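Local coordinates for protein AtGH3.15 acyl acid amido synthetase (Arabidopsis thaliana, PDB 6E1Q) that conjugates amino acids, notably glutamine, to the auxin precursor indole-3-butyric acid and to the herbicide 2,4-DB in an ATP-dependent reaction, at residues L270-L273 against I274-E277; C503-T506 against V507-L511. All coordinates share one frame; numbering follows the deposited sequence.

Contact 1. Residues L270-L273 against I274-E277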
ATOM      1  N   LEU A 270     -20.443 -22.847  16.485  1.00 37.49           N
ATOM      2  CA  LEU A 270     -19.462 -21.991  15.836  1.00 38.43           C
ATOM      3  C   LEU A 270     -19.078 -20.820  16.743  1.00 36.87           C
ATOM      4  O   LEU A 270     -17.903 -20.432  16.813  1.00 38.90           O
ATOM      5  CB  LEU A 270     -20.006 -21.486  14.500  1.00 29.27           C
ATOM      6  CG  LEU A 270     -19.060 -20.475  13.819  1.00 39.64           C
ATOM      7  CD1 LEU A 270     -17.714 -21.125  13.503  1.00 35.24           C
ATOM      8  CD2 LEU A 270     -19.676 -19.834  12.576  1.00 35.81           C
ATOM      9  N   ALA A 271     -20.056 -20.248  17.441  1.00 37.12           N
ATOM     10  CA  ALA A 271     -19.760 -19.185  18.390  1.00 40.52           C
ATOM     11  C   ALA A 271     -18.753 -19.659  19.432  1.00 37.80           C
ATOM     12  O   ALA A 271     -17.769 -18.970  19.716  1.00 36.88           O
ATOM     13  CB  ALA A 271     -21.058 -18.700  19.051  1.00 38.29           C
ATOM     14  N   SER A 272     -18.964 -20.860  19.978  1.00 35.23           N
ATOM     15  CA  SER A 272     -18.099 -21.363  21.044  1.00 40.32           C
ATOM     16  C   SER A 272     -16.683 -21.605  20.534  1.00 40.54           C
ATOM     17  O   SER A 272     -15.713 -21.338  21.249  1.00 43.66           O
ATOM     18  CB  SER A 272     -18.684 -22.657  21.632  1.00 39.17           C
ATOM     19  OG  SER A 272     -19.773 -22.373  22.482  1.00 53.19           O
ATOM     20  N   LEU A 273     -16.552 -22.111  19.303  1.00 40.93           N
ATOM     21  CA  LEU A 273     -15.235 -22.322  18.707  1.00 42.52           C
ATOM     22  C   LEU A 273     -14.461 -21.017  18.607  1.00 35.71           C
ATOM     23  O   LEU A 273     -13.266 -20.963  18.914  1.00 46.27           O
ATOM     24  CB  LEU A 273     -15.378 -22.957  17.320  1.00 43.01           C
ATOM     25  CG  LEU A 273     -15.914 -24.395  17.311  1.00 49.54           C
ATOM     26  CD1 LEU A 273     -16.107 -24.934  15.886  1.00 48.07           C
ATOM     27  CD2 LEU A 273     -14.973 -25.283  18.110  1.00 48.47           C
ATOM     28  N   ILE A 274     -15.128 -19.955  18.170  1.00 31.66           N
ATOM     29  CA  ILE A 274     -14.462 -18.674  18.000  1.00 31.42           C
ATOM     30  C   ILE A 274     -14.149 -18.064  19.353  1.00 36.58           C
ATOM     31  O   ILE A 274     -13.074 -17.482  19.553  1.00 37.44           O
ATOM     32  CB  ILE A 274     -15.331 -17.744  17.138  1.00 34.44           C
ATOM     33  CG1 ILE A 274     -15.528 -18.364  15.756  1.00 34.86           C
ATOM     34  CG2 ILE A 274     -14.675 -16.385  16.991  1.00 32.08           C
ATOM     35  CD1 ILE A 274     -16.403 -17.544  14.864  1.00 31.63           C
ATOM     36  N   GLU A 275     -15.089 -18.177  20.300  1.00 38.63           N
ATOM     37  CA  GLU A 275     -14.843 -17.713  21.663  1.00 38.11           C
ATOM     38  C   GLU A 275     -13.639 -18.426  22.277  1.00 36.66           C
ATOM     39  O   GLU A 275     -12.832 -17.801  22.971  1.00 37.03           O
ATOM     40  CB  GLU A 275     -16.106 -17.916  22.524  1.00 43.05           C
ATOM     41  CG  GLU A 275     -17.223 -16.864  22.295  1.00 41.67           C
ATOM     42  CD  GLU A 275     -18.636 -17.363  22.641  1.00 42.74           C
ATOM     43  OE1 GLU A 275     -18.797 -18.539  23.015  1.00 42.81           O
ATOM     44  OE2 GLU A 275     -19.603 -16.573  22.530  1.00 43.21           O
ATOM     45  N   GLN A 276     -13.490 -19.732  22.019  1.00 37.19           N
ATOM     46  CA  GLN A 276     -12.342 -20.457  22.564  1.00 41.51           C
ATOM     47  C   GLN A 276     -11.027 -19.859  22.089  1.00 44.74           C
ATOM     48  O   GLN A 276     -10.055 -19.796  22.851  1.00 46.81           O
ATOM     49  CB  GLN A 276     -12.399 -21.930  22.171  1.00 49.97           C
ATOM     50  CG  GLN A 276     -12.810 -22.873  23.271  1.00 71.28           C
ATOM     51  CD  GLN A 276     -13.373 -24.169  22.719  1.00 84.89           C
ATOM     52  OE1 GLN A 276     -12.762 -24.801  21.853  1.00 91.27           O
ATOM     53  NE2 GLN A 276     -14.546 -24.568  23.210  1.00 85.69           N
ATOM     54  N   GLU A 277     -10.967 -19.441  20.820  1.00 36.87           N
ATOM     55  CA  GLU A 277      -9.742 -18.839  20.298  1.00 34.86           C
ATOM     56  C   GLU A 277      -9.551 -17.423  20.806  1.00 35.74           C
ATOM     57  O   GLU A 277      -8.425 -17.018  21.112  1.00 37.78           O
ATOM     58  CB  GLU A 277      -9.754 -18.829  18.766  1.00 34.51           C
ATOM     59  CG  GLU A 277      -9.808 -20.194  18.143  1.00 43.47           C
ATOM     60  CD  GLU A 277      -8.704 -21.111  18.645  1.00 46.32           C
ATOM     61  OE1 GLU A 277      -8.908 -22.341  18.600  1.00 52.54           O
ATOM     62  OE2 GLU A 277      -7.632 -20.607  19.067  1.00 40.44           O
TER
HETATM   63  O   HOH W   1     -11.517 -23.300  18.441  1.00 52.89           O
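Leu-270 and Ile-274 are linked by one of the i-to-i+4 backbone bonds through which segment 270-273 passes directly into 274-277 as one continuous helix. Ile-274 N donates to Leu-270 O at 3.1 Å, Glu-275 N to Ala-271 O at 2.9 Å and Gln-276 N to Ser-272 O at 2.8 Å, whereas the last rung, Glu-277 N to Leu-273 O, is weak. That carbonyl has a second partner: a water donates to Leu-273 O at 3.0 Å and to Glu-277 OE1 at 2.8 Å, spanning one turn. Glu-277 reaches it through a chain folded back by its turn about CB-CG (chi2 -54°), and its OE2 forms salt bridges with Arg-289 and Lys-280. The helix, 268-278, belongs to the GH3 N-terminal domain and packs against helix 220-243, where Ile-274 meets Cys-238 and Ile-241. The side chains of Leu-270 and Ile-274 cross obliquely, with Leu-270 CD1 4.0 Å from Ile-274 CD1. Glu-275 instead runs back along the turn with CG anti to its carbonyl carbon (chi1 -77°), which lays its CD 3.4 Å from Ala-271 O. Glu-275 OE1 forms a salt bridge with Arg-242, whose NH2 also makes a weak hydrogen bond with Ser-272 OG.

Contact 2. Residues C503-T506 against V507-L511; sequences CCFT and VEESL
The last turns of helix 497-510, in the GH3 C-terminal domain, bring Phe-505 and Glu-509 alongside each other, running in the same direction. Both side chains leave with CG anti to the backbone N, but the glutamate then bends (chi2 78°), turning its carboxylate to within 28° of the ring plane. Glu-509 CB lies over one ring face, displaced from its centre, and Glu-509 OE1 stands 3.7 Å from Phe-505 CZ. Lys-582 adds a cation-pi contact to the ring, and Ser-585 OG is hydrogen-bonded to Glu-509 OE2, so residues late in the chain engage both members of the pair. In the backbone of the same turn Glu-509 N donates to Phe-505 O at 2.8 Å, preceded by Val-507 N to Cys-503 O and Glu-508 N to Cys-504 O. Val-507 CG2 rests 3.4 Å from Cys-503 O, while its side chain packs on Ala-447 and Ala-451 of helix 441-452. The extended, buried Glu-508 side chain reaches Arg-519 in a salt bridge through OE2, with Tyr-515 on the same oxygen and Ser-580 on OE1. Ser-510 N makes a weak bond to Thr-506 O at 3.2 Å and a shorter one to Val-507 O at 3.0 Å, and Leu-511 N donates to Glu-508 O; such i-to-i+3 bonding is common in the final turn of an alpha-helix.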
ATOM      1  N   CYS A 503      19.580   3.735  21.263  1.00 28.69           N
ATOM      2  CA  CYS A 503      18.657   3.778  20.128  1.00 33.53           C
ATOM      3  C   CYS A 503      18.723   5.131  19.431  1.00 34.90           C
ATOM      4  O   CYS A 503      18.782   5.209  18.198  1.00 32.90           O
ATOM      5  CB  CYS A 503      17.218   3.499  20.582  1.00 26.53           C
ATOM      6  SG  CYS A 503      16.938   1.761  20.954  1.00 36.95           S
ATOM      7  N   CYS A 504      18.695   6.214  20.216  1.00 32.18           N
ATOM      8  CA  CYS A 504      18.791   7.549  19.639  1.00 32.82           C
ATOM      9  C   CYS A 504      20.023   7.668  18.760  1.00 33.72           C
ATOM     10  O   CYS A 504      19.946   8.127  17.613  1.00 30.87           O
ATOM     11  CB  CYS A 504      18.841   8.599  20.747  1.00 36.44           C
ATOM     12  SG  CYS A 504      17.323   8.820  21.636  1.00 41.54           S
ATOM     13  N   PHE A 505      21.170   7.242  19.291  1.00 36.01           N
ATOM     14  CA  PHE A 505      22.417   7.311  18.539  1.00 38.03           C
ATOM     15  C   PHE A 505      22.361   6.464  17.273  1.00 37.51           C
ATOM     16  O   PHE A 505      22.879   6.868  16.224  1.00 40.53           O
ATOM     17  CB  PHE A 505      23.569   6.850  19.419  1.00 31.10           C
ATOM     18  CG  PHE A 505      24.827   6.633  18.678  1.00 31.46           C
ATOM     19  CD1 PHE A 505      25.574   7.715  18.232  1.00 33.14           C
ATOM     20  CD2 PHE A 505      25.279   5.343  18.415  1.00 34.60           C
ATOM     21  CE1 PHE A 505      26.774   7.523  17.547  1.00 36.92           C
ATOM     22  CE2 PHE A 505      26.467   5.137  17.719  1.00 38.19           C
ATOM     23  CZ  PHE A 505      27.218   6.229  17.286  1.00 40.88           C
ATOM     24  N   THR A 506      21.741   5.284  17.355  1.00 31.78           N
ATOM     25  CA  THR A 506      21.770   4.360  16.227  1.00 30.33           C
ATOM     26  C   THR A 506      20.981   4.910  15.053  1.00 29.38           C
ATOM     27  O   THR A 506      21.378   4.726  13.899  1.00 36.46           O
ATOM     28  CB  THR A 506      21.234   2.997  16.666  1.00 34.48           C
ATOM     29  OG1 THR A 506      22.003   2.554  17.782  1.00 31.54           O
ATOM     30  CG2 THR A 506      21.345   1.961  15.551  1.00 31.86           C
ATOM     31  N   VAL A 507      19.856   5.579  15.326  1.00 30.00           N
ATOM     32  CA  VAL A 507      19.175   6.333  14.274  1.00 32.87           C
ATOM     33  C   VAL A 507      20.125   7.346  13.655  1.00 37.15           C
ATOM     34  O   VAL A 507      20.263   7.429  12.428  1.00 35.34           O
ATOM     35  CB  VAL A 507      17.923   7.043  14.820  1.00 34.55           C
ATOM     36  CG1 VAL A 507      17.196   7.755  13.674  1.00 29.76           C
ATOM     37  CG2 VAL A 507      16.991   6.073  15.496  1.00 31.90           C
ATOM     38  N   GLU A 508      20.777   8.152  14.501  1.00 35.30           N
ATOM     39  CA  GLU A 508      21.636   9.218  13.989  1.00 41.47           C
ATOM     40  C   GLU A 508      22.763   8.661  13.144  1.00 37.01           C
ATOM     41  O   GLU A 508      23.075   9.201  12.078  1.00 40.30           O
ATOM     42  CB  GLU A 508      22.226  10.028  15.133  1.00 44.96           C
ATOM     43  CG  GLU A 508      21.234  10.854  15.890  1.00 48.92           C
ATOM     44  CD  GLU A 508      21.908  11.985  16.624  1.00 50.43           C
ATOM     45  OE1 GLU A 508      22.715  11.697  17.536  1.00 50.31           O
ATOM     46  OE2 GLU A 508      21.644  13.154  16.283  1.00 52.39           O
ATOM     47  N   GLU A 509      23.394   7.584  13.614  1.00 36.39           N
ATOM     48  CA  GLU A 509      24.519   7.004  12.900  1.00 40.59           C
ATOM     49  C   GLU A 509      24.085   6.453  11.555  1.00 45.33           C
ATOM     50  O   GLU A 509      24.926   6.282  10.664  1.00 38.51           O
ATOM     51  CB  GLU A 509      25.162   5.913  13.774  1.00 44.03           C
ATOM     52  CG  GLU A 509      26.312   5.132  13.157  1.00 47.31           C
ATOM     53  CD  GLU A 509      27.639   5.887  13.165  1.00 67.89           C
ATOM     54  OE1 GLU A 509      27.687   7.029  13.672  1.00 74.40           O
ATOM     55  OE2 GLU A 509      28.641   5.330  12.664  1.00 74.13           O
ATOM     56  N   SER A 510      22.784   6.188  11.389  1.00 37.74           N
ATOM     57  CA  SER A 510      22.223   5.659  10.157  1.00 39.29           C
ATOM     58  C   SER A 510      21.746   6.734   9.188  1.00 39.55           C
ATOM     59  O   SER A 510      21.361   6.394   8.065  1.00 41.37           O
ATOM     60  CB  SER A 510      21.045   4.743  10.471  1.00 36.00           C
ATOM     61  OG  SER A 510      21.455   3.524  11.040  1.00 36.02           O
ATOM     62  N   LEU A 511      21.721   8.005   9.590  1.00 36.46           N
ATOM     63  CA  LEU A 511      21.253   9.048   8.690  1.00 40.84           C
ATOM     64  C   LEU A 511      22.394   9.430   7.744  1.00 49.22           C
ATOM     65  O   LEU A 511      23.485   8.849   7.788  1.00 48.24           O
ATOM     66  CB  LEU A 511      20.706  10.230   9.489  1.00 38.74           C
ATOM     67  CG  LEU A 511      19.540   9.900  10.437  1.00 39.48           C
ATOM     68  CD1 LEU A 511      19.174  11.085  11.308  1.00 35.20           C
ATOM     69  CD2 LEU A 511      18.307   9.404   9.698  1.00 35.42           C
TER

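Followed from the N terminus, the chain reaches contact 1 in helix 268-278 of the GH3 N-terminal domain, then passes through the central domain before arriving at contact 2 in helix 497-510 of the C-terminal domain. The two lie in series, neither nested nor crossed, and neither closes a loop, since in each the second segment follows the first without a gap. Their centres are 46 Å apart and their nearest atoms about 32 Å apart, so they do not touch. Contact 1 joins helix 268-278 to helices 220-243 and 286-290, whereas contact 2 sits among helix 441-452, strands 477-485 and 529-533, and the chain's C-terminal end. Both lie away from the phenoxyacetate-binding pockets and the ATP site.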